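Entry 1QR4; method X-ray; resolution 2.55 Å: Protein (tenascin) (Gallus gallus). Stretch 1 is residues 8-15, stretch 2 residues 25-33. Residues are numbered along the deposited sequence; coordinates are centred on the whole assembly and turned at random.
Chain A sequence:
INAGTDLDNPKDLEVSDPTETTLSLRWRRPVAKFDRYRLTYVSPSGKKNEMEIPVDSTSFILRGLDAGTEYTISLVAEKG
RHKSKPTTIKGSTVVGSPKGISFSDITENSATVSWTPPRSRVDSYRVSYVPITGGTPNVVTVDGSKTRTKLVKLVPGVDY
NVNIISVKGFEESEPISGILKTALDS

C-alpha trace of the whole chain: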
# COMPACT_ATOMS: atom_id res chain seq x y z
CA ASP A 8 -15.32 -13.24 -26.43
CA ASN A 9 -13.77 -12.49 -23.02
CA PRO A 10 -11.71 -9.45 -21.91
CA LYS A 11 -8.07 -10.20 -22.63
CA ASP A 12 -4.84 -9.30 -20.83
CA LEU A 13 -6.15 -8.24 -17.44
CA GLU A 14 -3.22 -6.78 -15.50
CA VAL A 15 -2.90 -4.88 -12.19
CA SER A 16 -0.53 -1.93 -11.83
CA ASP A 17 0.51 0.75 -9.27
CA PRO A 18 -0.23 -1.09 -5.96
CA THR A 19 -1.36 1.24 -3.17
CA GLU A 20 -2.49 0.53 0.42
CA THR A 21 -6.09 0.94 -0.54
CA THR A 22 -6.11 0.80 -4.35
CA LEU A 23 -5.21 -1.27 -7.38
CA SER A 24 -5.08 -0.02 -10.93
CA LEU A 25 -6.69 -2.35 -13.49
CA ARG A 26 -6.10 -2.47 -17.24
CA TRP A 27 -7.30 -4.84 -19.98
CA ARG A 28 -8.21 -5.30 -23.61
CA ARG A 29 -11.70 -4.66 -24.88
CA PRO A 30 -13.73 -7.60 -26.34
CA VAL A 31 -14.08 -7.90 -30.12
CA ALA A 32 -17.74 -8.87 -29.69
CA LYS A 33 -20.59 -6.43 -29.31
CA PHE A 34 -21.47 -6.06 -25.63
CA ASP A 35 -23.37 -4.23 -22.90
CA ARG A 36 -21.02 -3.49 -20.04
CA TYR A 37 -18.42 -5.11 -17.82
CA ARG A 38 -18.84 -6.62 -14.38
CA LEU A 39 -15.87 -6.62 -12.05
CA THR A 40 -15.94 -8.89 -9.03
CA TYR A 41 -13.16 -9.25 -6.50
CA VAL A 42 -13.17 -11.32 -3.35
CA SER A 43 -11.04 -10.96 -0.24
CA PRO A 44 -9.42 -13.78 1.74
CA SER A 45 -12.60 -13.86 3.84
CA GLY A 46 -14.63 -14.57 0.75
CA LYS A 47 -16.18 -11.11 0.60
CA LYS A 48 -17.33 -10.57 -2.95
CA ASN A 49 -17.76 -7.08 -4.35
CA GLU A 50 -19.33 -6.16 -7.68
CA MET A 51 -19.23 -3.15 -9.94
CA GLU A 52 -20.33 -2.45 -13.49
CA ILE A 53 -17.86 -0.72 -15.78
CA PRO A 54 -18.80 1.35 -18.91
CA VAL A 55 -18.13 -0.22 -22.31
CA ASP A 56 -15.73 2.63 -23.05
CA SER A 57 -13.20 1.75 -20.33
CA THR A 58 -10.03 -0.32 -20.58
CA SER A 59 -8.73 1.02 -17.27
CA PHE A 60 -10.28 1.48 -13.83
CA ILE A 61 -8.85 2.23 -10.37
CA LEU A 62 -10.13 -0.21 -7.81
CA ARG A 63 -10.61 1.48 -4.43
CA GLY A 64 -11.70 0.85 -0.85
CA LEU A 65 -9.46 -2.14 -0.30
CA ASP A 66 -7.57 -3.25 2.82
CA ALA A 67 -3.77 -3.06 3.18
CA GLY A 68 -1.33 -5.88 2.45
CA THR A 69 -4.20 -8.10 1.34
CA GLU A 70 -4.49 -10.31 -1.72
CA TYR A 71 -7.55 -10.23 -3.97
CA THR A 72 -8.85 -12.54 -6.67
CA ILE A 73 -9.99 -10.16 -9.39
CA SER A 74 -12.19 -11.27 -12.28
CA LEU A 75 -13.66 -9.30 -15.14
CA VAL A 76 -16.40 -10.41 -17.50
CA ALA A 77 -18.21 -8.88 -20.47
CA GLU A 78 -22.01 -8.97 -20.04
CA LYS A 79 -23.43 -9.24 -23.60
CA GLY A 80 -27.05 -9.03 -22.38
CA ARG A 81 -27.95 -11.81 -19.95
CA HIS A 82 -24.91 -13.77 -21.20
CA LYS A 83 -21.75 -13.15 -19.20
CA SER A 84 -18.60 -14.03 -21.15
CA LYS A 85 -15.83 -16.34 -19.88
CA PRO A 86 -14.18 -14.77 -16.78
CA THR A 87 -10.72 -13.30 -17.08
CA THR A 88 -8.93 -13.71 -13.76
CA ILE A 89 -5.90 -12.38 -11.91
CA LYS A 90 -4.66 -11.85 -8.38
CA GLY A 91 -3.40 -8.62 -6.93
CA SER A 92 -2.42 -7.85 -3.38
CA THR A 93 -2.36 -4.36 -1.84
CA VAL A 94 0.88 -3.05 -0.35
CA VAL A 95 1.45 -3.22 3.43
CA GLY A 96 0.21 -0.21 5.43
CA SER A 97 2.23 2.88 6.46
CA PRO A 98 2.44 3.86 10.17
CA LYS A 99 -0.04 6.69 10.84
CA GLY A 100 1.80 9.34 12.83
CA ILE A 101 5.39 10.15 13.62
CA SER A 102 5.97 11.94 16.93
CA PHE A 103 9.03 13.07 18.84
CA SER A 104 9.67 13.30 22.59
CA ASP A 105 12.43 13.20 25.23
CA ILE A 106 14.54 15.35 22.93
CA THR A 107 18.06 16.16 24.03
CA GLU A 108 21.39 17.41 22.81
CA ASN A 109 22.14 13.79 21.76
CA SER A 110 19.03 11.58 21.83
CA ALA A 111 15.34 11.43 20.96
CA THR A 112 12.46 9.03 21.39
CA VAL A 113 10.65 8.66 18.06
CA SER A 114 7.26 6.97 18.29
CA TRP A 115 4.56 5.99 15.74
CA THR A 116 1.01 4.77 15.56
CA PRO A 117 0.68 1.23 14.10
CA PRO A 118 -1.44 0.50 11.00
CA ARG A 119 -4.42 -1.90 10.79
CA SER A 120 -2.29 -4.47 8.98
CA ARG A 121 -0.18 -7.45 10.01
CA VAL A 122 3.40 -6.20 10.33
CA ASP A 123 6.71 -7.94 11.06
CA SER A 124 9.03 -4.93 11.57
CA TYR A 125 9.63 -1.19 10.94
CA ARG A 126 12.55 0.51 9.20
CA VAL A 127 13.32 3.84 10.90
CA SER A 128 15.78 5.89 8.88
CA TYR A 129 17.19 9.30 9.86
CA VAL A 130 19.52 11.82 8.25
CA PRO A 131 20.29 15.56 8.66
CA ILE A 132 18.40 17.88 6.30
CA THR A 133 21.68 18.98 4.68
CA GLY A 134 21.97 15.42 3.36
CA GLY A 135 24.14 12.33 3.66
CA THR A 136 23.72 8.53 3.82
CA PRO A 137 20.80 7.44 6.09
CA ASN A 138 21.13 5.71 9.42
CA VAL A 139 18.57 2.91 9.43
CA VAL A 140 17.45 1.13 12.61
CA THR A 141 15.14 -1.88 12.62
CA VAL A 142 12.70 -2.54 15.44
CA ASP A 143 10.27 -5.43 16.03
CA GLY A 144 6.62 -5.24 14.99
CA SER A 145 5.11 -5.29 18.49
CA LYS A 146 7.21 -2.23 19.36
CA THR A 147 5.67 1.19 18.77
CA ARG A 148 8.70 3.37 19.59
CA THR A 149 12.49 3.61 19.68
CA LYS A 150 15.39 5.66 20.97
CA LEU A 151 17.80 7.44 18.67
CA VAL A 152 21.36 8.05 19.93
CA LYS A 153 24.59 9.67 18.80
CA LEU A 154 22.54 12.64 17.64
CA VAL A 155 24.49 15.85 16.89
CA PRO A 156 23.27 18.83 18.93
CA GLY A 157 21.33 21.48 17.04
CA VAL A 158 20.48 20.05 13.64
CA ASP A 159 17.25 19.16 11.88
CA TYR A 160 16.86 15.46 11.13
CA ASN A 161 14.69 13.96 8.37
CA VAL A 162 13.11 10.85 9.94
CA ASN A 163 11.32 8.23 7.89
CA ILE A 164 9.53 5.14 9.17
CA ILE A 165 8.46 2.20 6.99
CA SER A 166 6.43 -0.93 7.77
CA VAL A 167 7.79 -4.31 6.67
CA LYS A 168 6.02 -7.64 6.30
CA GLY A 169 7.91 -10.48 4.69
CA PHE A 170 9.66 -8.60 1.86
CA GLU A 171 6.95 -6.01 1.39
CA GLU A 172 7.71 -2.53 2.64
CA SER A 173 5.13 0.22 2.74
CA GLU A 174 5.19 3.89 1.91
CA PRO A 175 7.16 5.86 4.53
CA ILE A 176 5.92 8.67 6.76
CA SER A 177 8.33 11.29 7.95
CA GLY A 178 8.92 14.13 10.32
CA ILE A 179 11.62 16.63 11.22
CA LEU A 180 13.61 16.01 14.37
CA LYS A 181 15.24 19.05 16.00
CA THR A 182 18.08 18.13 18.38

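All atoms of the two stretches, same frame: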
# COMPACT_ATOMS: atom_id res chain seq x y z
N ASP A 8 -16.75 -13.66 -26.50
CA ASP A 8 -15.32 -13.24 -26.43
C ASP A 8 -15.08 -12.62 -25.06
O ASP A 8 -15.85 -11.75 -24.64
CB ASP A 8 -15.05 -12.21 -27.54
CG ASP A 8 -13.57 -11.89 -27.68
OD1 ASP A 8 -12.75 -12.82 -27.75
OD2 ASP A 8 -13.24 -10.69 -27.75
N ASN A 9 -14.05 -13.06 -24.35
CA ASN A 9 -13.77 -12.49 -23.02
C ASN A 9 -12.72 -11.37 -23.05
O ASN A 9 -12.00 -11.21 -24.04
CB ASN A 9 -13.33 -13.59 -22.05
CG ASN A 9 -11.95 -14.12 -22.35
OD1 ASN A 9 -11.44 -14.00 -23.47
ND2 ASN A 9 -11.33 -14.73 -21.35
N PRO A 10 -12.67 -10.55 -21.99
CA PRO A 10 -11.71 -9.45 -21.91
C PRO A 10 -10.33 -10.05 -21.81
O PRO A 10 -10.09 -10.90 -20.96
CB PRO A 10 -12.08 -8.79 -20.58
CG PRO A 10 -13.54 -9.04 -20.47
CD PRO A 10 -13.63 -10.49 -20.87
N LYS A 11 -9.42 -9.64 -22.68
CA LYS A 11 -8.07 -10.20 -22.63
C LYS A 11 -7.09 -9.34 -21.83
O LYS A 11 -7.38 -8.20 -21.47
CB LYS A 11 -7.54 -10.43 -24.04
CG LYS A 11 -8.47 -11.26 -24.91
CD LYS A 11 -7.82 -11.66 -26.24
CE LYS A 11 -6.99 -12.93 -26.10
NZ LYS A 11 -7.82 -14.10 -25.67
N ASP A 12 -5.93 -9.92 -21.56
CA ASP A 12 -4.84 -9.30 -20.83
C ASP A 12 -5.17 -8.38 -19.66
O ASP A 12 -4.85 -7.20 -19.67
CB ASP A 12 -3.87 -8.62 -21.79
CG ASP A 12 -3.22 -9.62 -22.74
OD1 ASP A 12 -2.29 -10.34 -22.30
OD2 ASP A 12 -3.66 -9.70 -23.90
N LEU A 13 -5.80 -8.96 -18.65
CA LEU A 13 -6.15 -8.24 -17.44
C LEU A 13 -4.92 -8.19 -16.54
O LEU A 13 -4.42 -9.22 -16.10
CB LEU A 13 -7.29 -8.95 -16.72
CG LEU A 13 -7.79 -8.34 -15.40
CD1 LEU A 13 -8.35 -6.93 -15.64
CD2 LEU A 13 -8.88 -9.23 -14.77
N GLU A 14 -4.39 -6.98 -16.34
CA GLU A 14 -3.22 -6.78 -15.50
C GLU A 14 -3.45 -5.69 -14.44
O GLU A 14 -4.22 -4.75 -14.67
CB GLU A 14 -1.99 -6.44 -16.35
CG GLU A 14 -2.11 -5.16 -17.18
CD GLU A 14 -0.78 -4.73 -17.79
OE1 GLU A 14 0.27 -4.81 -17.10
OE2 GLU A 14 -0.78 -4.32 -18.98
N VAL A 15 -2.81 -5.85 -13.28
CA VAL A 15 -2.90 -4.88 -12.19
C VAL A 15 -1.59 -4.12 -12.04
O VAL A 15 -0.50 -4.69 -12.03
CB VAL A 15 -3.26 -5.58 -10.87
CG1 VAL A 15 -2.34 -6.76 -10.65
CG2 VAL A 15 -3.15 -4.62 -9.73
N LEU A 25 -6.42 -1.29 -12.53
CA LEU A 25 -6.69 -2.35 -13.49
C LEU A 25 -6.68 -1.88 -14.94
O LEU A 25 -7.18 -0.79 -15.27
CB LEU A 25 -8.04 -2.99 -13.18
CG LEU A 25 -8.24 -3.52 -11.76
CD1 LEU A 25 -9.70 -3.86 -11.56
CD2 LEU A 25 -7.36 -4.72 -11.53
N ARG A 26 -6.16 -2.75 -15.81
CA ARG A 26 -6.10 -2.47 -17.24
C ARG A 26 -6.29 -3.77 -18.02
O ARG A 26 -5.81 -4.82 -17.62
CB ARG A 26 -4.78 -1.80 -17.58
CG ARG A 26 -4.76 -1.19 -18.94
CD ARG A 26 -3.61 -0.23 -19.07
NE ARG A 26 -3.43 0.18 -20.45
CZ ARG A 26 -2.42 -0.22 -21.22
NH1 ARG A 26 -1.48 -1.02 -20.72
NH2 ARG A 26 -2.37 0.18 -22.48
N TRP A 27 -7.01 -3.68 -19.14
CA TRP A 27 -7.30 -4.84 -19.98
C TRP A 27 -7.66 -4.46 -21.40
O TRP A 27 -7.81 -3.29 -21.74
CB TRP A 27 -8.50 -5.58 -19.41
CG TRP A 27 -9.73 -4.77 -19.47
CD1 TRP A 27 -10.61 -4.69 -20.49
CD2 TRP A 27 -10.20 -3.87 -18.46
NE1 TRP A 27 -11.61 -3.80 -20.20
CE2 TRP A 27 -11.38 -3.28 -18.95
CE3 TRP A 27 -9.74 -3.51 -17.19
CZ2 TRP A 27 -12.11 -2.34 -18.23
CZ3 TRP A 27 -10.46 -2.57 -16.46
CH2 TRP A 27 -11.63 -1.99 -16.99
N ARG A 28 -7.83 -5.50 -22.22
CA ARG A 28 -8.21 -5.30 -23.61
C ARG A 28 -9.70 -5.46 -23.77
O ARG A 28 -10.31 -6.32 -23.13
CB ARG A 28 -7.49 -6.26 -24.53
CG ARG A 28 -6.28 -5.67 -25.17
CD ARG A 28 -6.04 -6.33 -26.49
NE ARG A 28 -4.77 -5.92 -27.08
CZ ARG A 28 -3.58 -6.04 -26.48
NH1 ARG A 28 -3.48 -6.57 -25.26
NH2 ARG A 28 -2.48 -5.65 -27.13
N ARG A 29 -10.27 -4.63 -24.62
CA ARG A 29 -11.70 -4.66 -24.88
C ARG A 29 -12.03 -5.86 -25.77
O ARG A 29 -11.19 -6.30 -26.55
CB ARG A 29 -12.08 -3.38 -25.60
CG ARG A 29 -13.52 -3.27 -26.07
CD ARG A 29 -13.65 -2.03 -26.96
NE ARG A 29 -15.01 -1.84 -27.46
CZ ARG A 29 -15.73 -0.74 -27.26
NH1 ARG A 29 -15.23 0.28 -26.57
NH2 ARG A 29 -16.97 -0.68 -27.72
N PRO A 30 -13.22 -6.45 -25.59
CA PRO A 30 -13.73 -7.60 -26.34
C PRO A 30 -14.02 -7.21 -27.80
O PRO A 30 -14.36 -6.06 -28.10
CB PRO A 30 -15.04 -7.91 -25.63
CG PRO A 30 -14.76 -7.51 -24.22
CD PRO A 30 -14.07 -6.19 -24.41
N VAL A 31 -13.84 -8.15 -28.71
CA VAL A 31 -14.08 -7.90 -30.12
C VAL A 31 -15.59 -7.94 -30.37
O VAL A 31 -16.10 -7.24 -31.24
CB VAL A 31 -13.38 -8.96 -31.00
CG1 VAL A 31 -13.66 -8.70 -32.46
CG2 VAL A 31 -11.88 -8.95 -30.73
N ALA A 32 -16.29 -8.72 -29.56
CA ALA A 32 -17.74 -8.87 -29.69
C ALA A 32 -18.53 -7.68 -29.18
O ALA A 32 -18.07 -6.92 -28.33
CB ALA A 32 -18.20 -10.14 -28.98
N LYS A 33 -19.72 -7.51 -29.72
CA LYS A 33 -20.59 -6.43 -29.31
C LYS A 33 -21.06 -6.76 -27.90
O LYS A 33 -21.36 -7.92 -27.61
CB LYS A 33 -21.77 -6.32 -30.29
CG LYS A 33 -22.57 -7.61 -30.52
CD LYS A 33 -23.76 -7.72 -29.58
CE LYS A 33 -24.54 -9.01 -29.76
NZ LYS A 33 -25.63 -9.12 -28.75

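The two stretches contribute neighbouring antiparallel strands, their N-to-C directions 173° apart and their axes approaching to 4.7 Å. The two stretches together bury 669 Å². The most regular pairing is Glu14 with Arg26: Glu14 N donates to Arg26 O at 2.9 Å and 173°, and Arg26 N returns a bond to Glu14 O at 3.0 Å and 150°. Farther along, Arg28 N reaches Lys11 O at 2.8 Å and 172°, whereas the reverse bond, Lys11 N to Arg28 O, is weak at 3.5 Å and 131°. Between these pairings the backbone of Asp12 has phi/psi of 37/63, far from extended values. Here Trp27 CA makes a CA-H...O contact with Asp12 O at 3.4 Å, and Leu13 CA makes another with Arg26 O, also at 3.4 Å.

Charged side chains occupy the exposed positions. Arg26 is extended, with chi1 to chi3 all t, while Glu14 takes chi1 p and chi2 t; these conformations bring Glu14 OE2 to 3.8 Å from Arg26 NH1, a long salt bridge. Arg28 has chi1 at -97°, between wells, followed by t at chi2 and chi3, and its NH1 lies 3.4 Å from Asp12 OD2 in a second salt bridge. Asp12 contributes with chi1 m. Lys11 starts beside Arg28, the two CB atoms 4.2 Å apart, but its m, t, p, p chain leads its end away, leaving its amine clear of the arginine.

The apolar contacts involve mostly buried residues; Val15, at one end, is partly exposed. Trp27, with chi1 p and chi2 89°, places CE3 4.0 Å from Leu13 CD1; the leucine's t, p rotamer brings its end nearer to the opposing stretch. The indole is also approached by Pro10, whose CB is 4.4 Å from Trp27 CD1, while NE1 is satisfied by a hydrogen bond elsewhere in the structure. A polar edge can thus be buried without an unmet donor. Pro10 CG also meets Pro30 CG at 4.2 Å, two compact rings both with C-gamma exo pucker. At the other end, the m, t rotamer of Leu25 carries CD2 to 4.2 Å from Val15 CB, on the same face of the sheet.

Beyond the strands, Asp8 fastens the loop. Its CA-to-CB bond points toward the other stretch, and chi1 t with chi2 49° sets Asp8 OD2 2.8 Å from Val31 N, the bond nearly linear at 170°. A short carboxylate suits this exposed site by accepting from a backbone amide, while Asp8 CB rests 4.0 Å from Ala32 CB. High B-factors for Asp8 call for caution about this detail.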